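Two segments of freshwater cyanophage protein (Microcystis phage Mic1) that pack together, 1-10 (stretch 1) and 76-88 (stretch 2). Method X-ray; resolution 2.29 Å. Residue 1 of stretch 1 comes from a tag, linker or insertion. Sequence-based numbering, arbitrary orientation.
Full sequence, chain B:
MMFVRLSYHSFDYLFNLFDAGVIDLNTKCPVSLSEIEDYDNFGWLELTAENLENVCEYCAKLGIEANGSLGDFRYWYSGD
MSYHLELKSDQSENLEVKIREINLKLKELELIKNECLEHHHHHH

Stretch 1 (1-10) MMFVRLSYHS
Stretch 2 (76-88) WYSGDMSYHLELK

Each hydrogen-bonded pair closes a two-bond ring. Phe 3 N donates to Lys 88 O at 2.7 Å, and Lys 88 N to Phe 3 O at 2.7 Å. Arg 5 N reaches Glu 86 O at 3.0 Å, and Glu 86 N reaches Arg 5 O at 2.8 Å. Ser 7 N reaches His 84 O at 2.7 Å, and His 84 N reaches Ser 7 O at 2.9 Å. His 9 N adds a bond to Ser 82 O at 2.8 Å.

The side chains of His 9 (chi1 32°) and His 84 (chi1 83°, p) meet through a hydrogen bond, His 9 NE2 to His 84 ND1, 2.9 Å. The rings lie rim to rim, with planes at 18° and centroids 5.1 Å apart. A water donates to Arg 5 O at 2.8 Å and to His 84 O at 3.2 Å. It also bonds Ser 7 OG at 2.6 Å.

Residues 3-8 lie in one strand and residues 83-88 in another, and the two pair antiparallel. Their N-to-C directions differ by 154°, and the axes approach to 4.6 Å. The register is Phe 3 with Lys 88, Arg 5 with Glu 86 and Ser 7 with His 84 as hydrogen-bonded pairs, CA atoms 5.2 to 5.3 Å apart. Val 4 with Leu 87, Leu 6 with Leu 85 and Tyr 8 with Tyr 83 are the non-hydrogen-bonded pairs, CA atoms 4.2 to 4.5 Å apart. Phi lies between -150° and -106° and psi between 121° and 170° from Phe 3 to Tyr 8 and from Tyr 83 to Lys 88. CA-H...O contacts accompany the ladder, such as Val 4 CA to Glu 86 O at 3.2 Å.

Arg 5 (t, t, p) and Glu 86 (t, t) share the face of Ser 7 and His 84. Opposite charges form a long salt bridge there, Arg 5 NH2 to Glu 86 OE1, 3.9 Å.

The other face is mainly apolar. Val 4 CG1 touches Leu 85 CD1 at 4.0 Å, and Val 4 CG2 lies 4.2 Å from Leu 87 CD1. Leu 6, Leu 85 and Leu 87 are all t, p. Tyr 8 (p) sets CB 3.6 Å from Tyr 83 CD1 (chi1 m).

A type I turn, Ser 78 to Met 81, precedes the second strand. Ser 78 OG donates to Asp 80 OD1 at 2.8 Å and accepts from Tyr 83 N at 3.2 Å. Together the stretches bury 844 Å².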

# COMPACT_ATOMS: atom_id res chain seq x y z
N MET B 1 8.03 -17.20 11.55
CA MET B 1 8.25 -17.35 10.07
C MET B 1 8.02 -15.98 9.41
O MET B 1 6.92 -15.43 9.51
CB MET B 1 7.29 -18.39 9.47
CG MET B 1 7.62 -18.83 8.03
SD MET B 1 7.21 -20.58 7.72
CE MET B 1 6.11 -20.49 6.31
N MET B 2 9.05 -15.42 8.79
CA MET B 2 8.88 -14.11 8.18
C MET B 2 8.47 -14.31 6.73
O MET B 2 8.87 -15.27 6.08
CB MET B 2 10.15 -13.27 8.26
CG MET B 2 10.16 -12.40 9.46
SD MET B 2 11.69 -11.57 9.49
CE MET B 2 11.92 -11.30 11.24
N PHE B 3 7.68 -13.37 6.25
CA PHE B 3 7.18 -13.43 4.87
C PHE B 3 7.23 -12.06 4.20
O PHE B 3 7.31 -10.99 4.82
CB PHE B 3 5.73 -13.89 4.78
CG PHE B 3 5.40 -15.16 5.53
CD1 PHE B 3 5.30 -16.37 4.86
CD2 PHE B 3 5.16 -15.13 6.89
CE1 PHE B 3 4.98 -17.53 5.54
CE2 PHE B 3 4.85 -16.29 7.57
CZ PHE B 3 4.76 -17.49 6.90
N VAL B 4 7.00 -12.17 2.93
CA VAL B 4 7.27 -11.20 1.97
C VAL B 4 6.21 -11.36 0.87
O VAL B 4 5.88 -12.50 0.47
CB VAL B 4 8.71 -11.42 1.49
CG1 VAL B 4 8.82 -11.65 0.00
CG2 VAL B 4 9.62 -10.31 2.00
N ARG B 5 5.63 -10.23 0.44
CA ARG B 5 4.65 -10.22 -0.64
C ARG B 5 4.91 -9.02 -1.56
O ARG B 5 5.21 -7.90 -1.12
CB ARG B 5 3.23 -10.18 -0.07
CG ARG B 5 2.14 -10.26 -1.13
CD ARG B 5 0.78 -10.57 -0.55
NE ARG B 5 0.24 -9.45 0.20
CZ ARG B 5 -1.01 -9.35 0.62
NH1 ARG B 5 -1.90 -10.30 0.34
NH2 ARG B 5 -1.38 -8.28 1.30
N LEU B 6 4.71 -9.26 -2.83
CA LEU B 6 4.95 -8.28 -3.82
C LEU B 6 3.61 -7.91 -4.45
O LEU B 6 2.97 -8.78 -5.01
CB LEU B 6 5.89 -8.90 -4.86
CG LEU B 6 6.14 -8.03 -6.09
CD1 LEU B 6 6.72 -6.69 -5.68
CD2 LEU B 6 7.06 -8.74 -7.08
N SER B 7 3.23 -6.64 -4.39
CA SER B 7 1.97 -6.23 -4.96
C SER B 7 2.18 -5.31 -6.17
O SER B 7 3.22 -4.65 -6.31
CB SER B 7 1.09 -5.56 -3.92
OG SER B 7 0.99 -6.36 -2.76
N TYR B 8 1.14 -5.26 -7.01
CA TYR B 8 1.10 -4.32 -8.09
C TYR B 8 -0.20 -3.51 -7.98
O TYR B 8 -1.19 -3.96 -7.41
CB TYR B 8 1.30 -5.03 -9.43
CG TYR B 8 0.12 -5.82 -9.95
CD1 TYR B 8 -0.81 -5.25 -10.81
CD2 TYR B 8 -0.04 -7.15 -9.62
CE1 TYR B 8 -1.86 -5.99 -11.31
CE2 TYR B 8 -1.09 -7.91 -10.11
CZ TYR B 8 -2.00 -7.32 -10.96
OH TYR B 8 -3.04 -8.06 -11.42
N HIS B 9 -0.16 -2.30 -8.51
CA HIS B 9 -1.32 -1.42 -8.46
C HIS B 9 -1.09 -0.24 -9.39
O HIS B 9 -0.03 0.36 -9.40
CB HIS B 9 -1.58 -0.91 -7.05
CG HIS B 9 -0.32 -0.75 -6.27
ND1 HIS B 9 0.72 0.03 -6.72
CD2 HIS B 9 0.08 -1.28 -5.09
CE1 HIS B 9 1.73 -0.05 -5.86
NE2 HIS B 9 1.36 -0.83 -4.85
N SER B 10 -2.09 0.06 -10.17
CA SER B 10 -2.04 1.21 -11.04
C SER B 10 -3.47 1.62 -11.38
O SER B 10 -4.44 0.88 -11.10
CB SER B 10 -1.25 0.93 -12.30
OG SER B 10 -1.88 -0.11 -13.02
N TRP B 76 8.44 -1.30 0.71
CA TRP B 76 9.33 -0.78 -0.30
C TRP B 76 8.55 -0.58 -1.60
O TRP B 76 8.03 -1.54 -2.14
CB TRP B 76 10.50 -1.74 -0.54
CG TRP B 76 11.37 -1.94 0.66
CD1 TRP B 76 12.57 -1.34 0.94
CD2 TRP B 76 11.09 -2.81 1.77
NE1 TRP B 76 13.05 -1.78 2.15
CE2 TRP B 76 12.18 -2.69 2.68
CE3 TRP B 76 10.04 -3.67 2.09
CZ2 TRP B 76 12.25 -3.41 3.87
CZ3 TRP B 76 10.11 -4.37 3.28
CH2 TRP B 76 11.19 -4.23 4.16
N TYR B 77 8.58 0.63 -2.13
CA TYR B 77 7.86 1.00 -3.32
C TYR B 77 8.79 1.12 -4.52
O TYR B 77 9.97 1.46 -4.39
CB TYR B 77 7.11 2.31 -3.06
CG TYR B 77 5.83 2.11 -2.30
CD1 TYR B 77 5.80 2.14 -0.91
CD2 TYR B 77 4.65 1.83 -2.97
CE1 TYR B 77 4.62 1.93 -0.21
CE2 TYR B 77 3.46 1.63 -2.28
CZ TYR B 77 3.45 1.66 -0.90
OH TYR B 77 2.28 1.46 -0.24
N SER B 78 8.24 0.87 -5.68
CA SER B 78 9.01 1.08 -6.92
C SER B 78 8.99 2.57 -7.25
O SER B 78 8.09 3.26 -6.78
CB SER B 78 8.46 0.25 -8.04
OG SER B 78 7.17 0.65 -8.39
N GLY B 79 9.93 3.05 -8.01
CA GLY B 79 9.98 4.48 -8.36
C GLY B 79 8.76 4.94 -9.13
O GLY B 79 8.35 6.06 -8.90
N ASP B 80 8.19 4.10 -9.97
CA ASP B 80 7.00 4.44 -10.79
C ASP B 80 5.70 4.20 -10.01
O ASP B 80 4.64 4.49 -10.56
CB ASP B 80 7.05 3.72 -12.14
CG ASP B 80 6.97 2.21 -12.06
OD1 ASP B 80 7.08 1.69 -10.96
OD2 ASP B 80 6.79 1.59 -13.09
N MET B 81 5.80 3.70 -8.79
CA MET B 81 4.70 3.39 -7.84
C MET B 81 3.80 2.28 -8.35
O MET B 81 2.75 2.11 -7.80
CB MET B 81 3.89 4.63 -7.45
CG MET B 81 4.69 5.63 -6.68
SD MET B 81 5.16 5.13 -5.04
CE MET B 81 3.56 4.82 -4.33
N SER B 82 4.21 1.52 -9.35
CA SER B 82 3.39 0.42 -9.86
C SER B 82 3.43 -0.83 -8.95
O SER B 82 2.52 -1.66 -9.03
CB SER B 82 3.87 0.04 -11.22
OG SER B 82 3.67 1.09 -12.13
N TYR B 83 4.48 -1.01 -8.15
CA TYR B 83 4.69 -2.22 -7.35
C TYR B 83 5.10 -1.84 -5.93
O TYR B 83 5.70 -0.82 -5.71
CB TYR B 83 5.78 -3.14 -7.92
CG TYR B 83 5.71 -3.33 -9.40
CD1 TYR B 83 4.80 -4.20 -9.96
CD2 TYR B 83 6.50 -2.59 -10.25
CE1 TYR B 83 4.67 -4.34 -11.33
CE2 TYR B 83 6.40 -2.71 -11.63
CZ TYR B 83 5.46 -3.58 -12.16
OH TYR B 83 5.31 -3.69 -13.51
N HIS B 84 4.85 -2.71 -4.99
CA HIS B 84 5.57 -2.57 -3.75
C HIS B 84 5.74 -3.93 -3.10
O HIS B 84 5.03 -4.89 -3.41
CB HIS B 84 4.89 -1.55 -2.83
CG HIS B 84 3.75 -2.09 -2.04
ND1 HIS B 84 2.52 -2.26 -2.60
CD2 HIS B 84 3.66 -2.48 -0.75
CE1 HIS B 84 1.69 -2.71 -1.66
NE2 HIS B 84 2.37 -2.86 -0.52
N LEU B 85 6.74 -3.99 -2.22
CA LEU B 85 7.04 -5.17 -1.43
C LEU B 85 6.64 -4.92 0.03
O LEU B 85 6.73 -3.80 0.55
CB LEU B 85 8.54 -5.46 -1.55
CG LEU B 85 9.02 -6.70 -0.80
CD1 LEU B 85 8.61 -7.96 -1.56
CD2 LEU B 85 10.52 -6.66 -0.59
N GLU B 86 6.26 -5.99 0.71
CA GLU B 86 5.82 -5.89 2.09
C GLU B 86 6.47 -7.01 2.89
O GLU B 86 6.45 -8.14 2.48
CB GLU B 86 4.30 -6.02 2.18
CG GLU B 86 3.73 -5.84 3.59
CD GLU B 86 2.21 -5.97 3.70
OE1 GLU B 86 1.51 -6.04 2.64
OE2 GLU B 86 1.72 -6.06 4.85
N LEU B 87 7.05 -6.69 4.02
CA LEU B 87 7.58 -7.74 4.87
C LEU B 87 6.65 -7.90 6.08
O LEU B 87 6.24 -6.87 6.62
CB LEU B 87 8.99 -7.32 5.31
CG LEU B 87 9.57 -8.08 6.49
CD1 LEU B 87 10.12 -9.42 6.07
CD2 LEU B 87 10.66 -7.25 7.14
N LYS B 88 6.34 -9.14 6.50
CA LYS B 88 5.61 -9.39 7.78
C LYS B 88 6.22 -10.57 8.55
O LYS B 88 6.95 -11.39 7.98
CB LYS B 88 4.11 -9.56 7.55
CG LYS B 88 3.62 -10.94 7.12
CD LYS B 88 2.13 -11.11 7.40
CE LYS B 88 1.40 -11.98 6.40
NZ LYS B 88 1.26 -13.39 6.84
O HOH W 1 3.06 -6.12 -1.15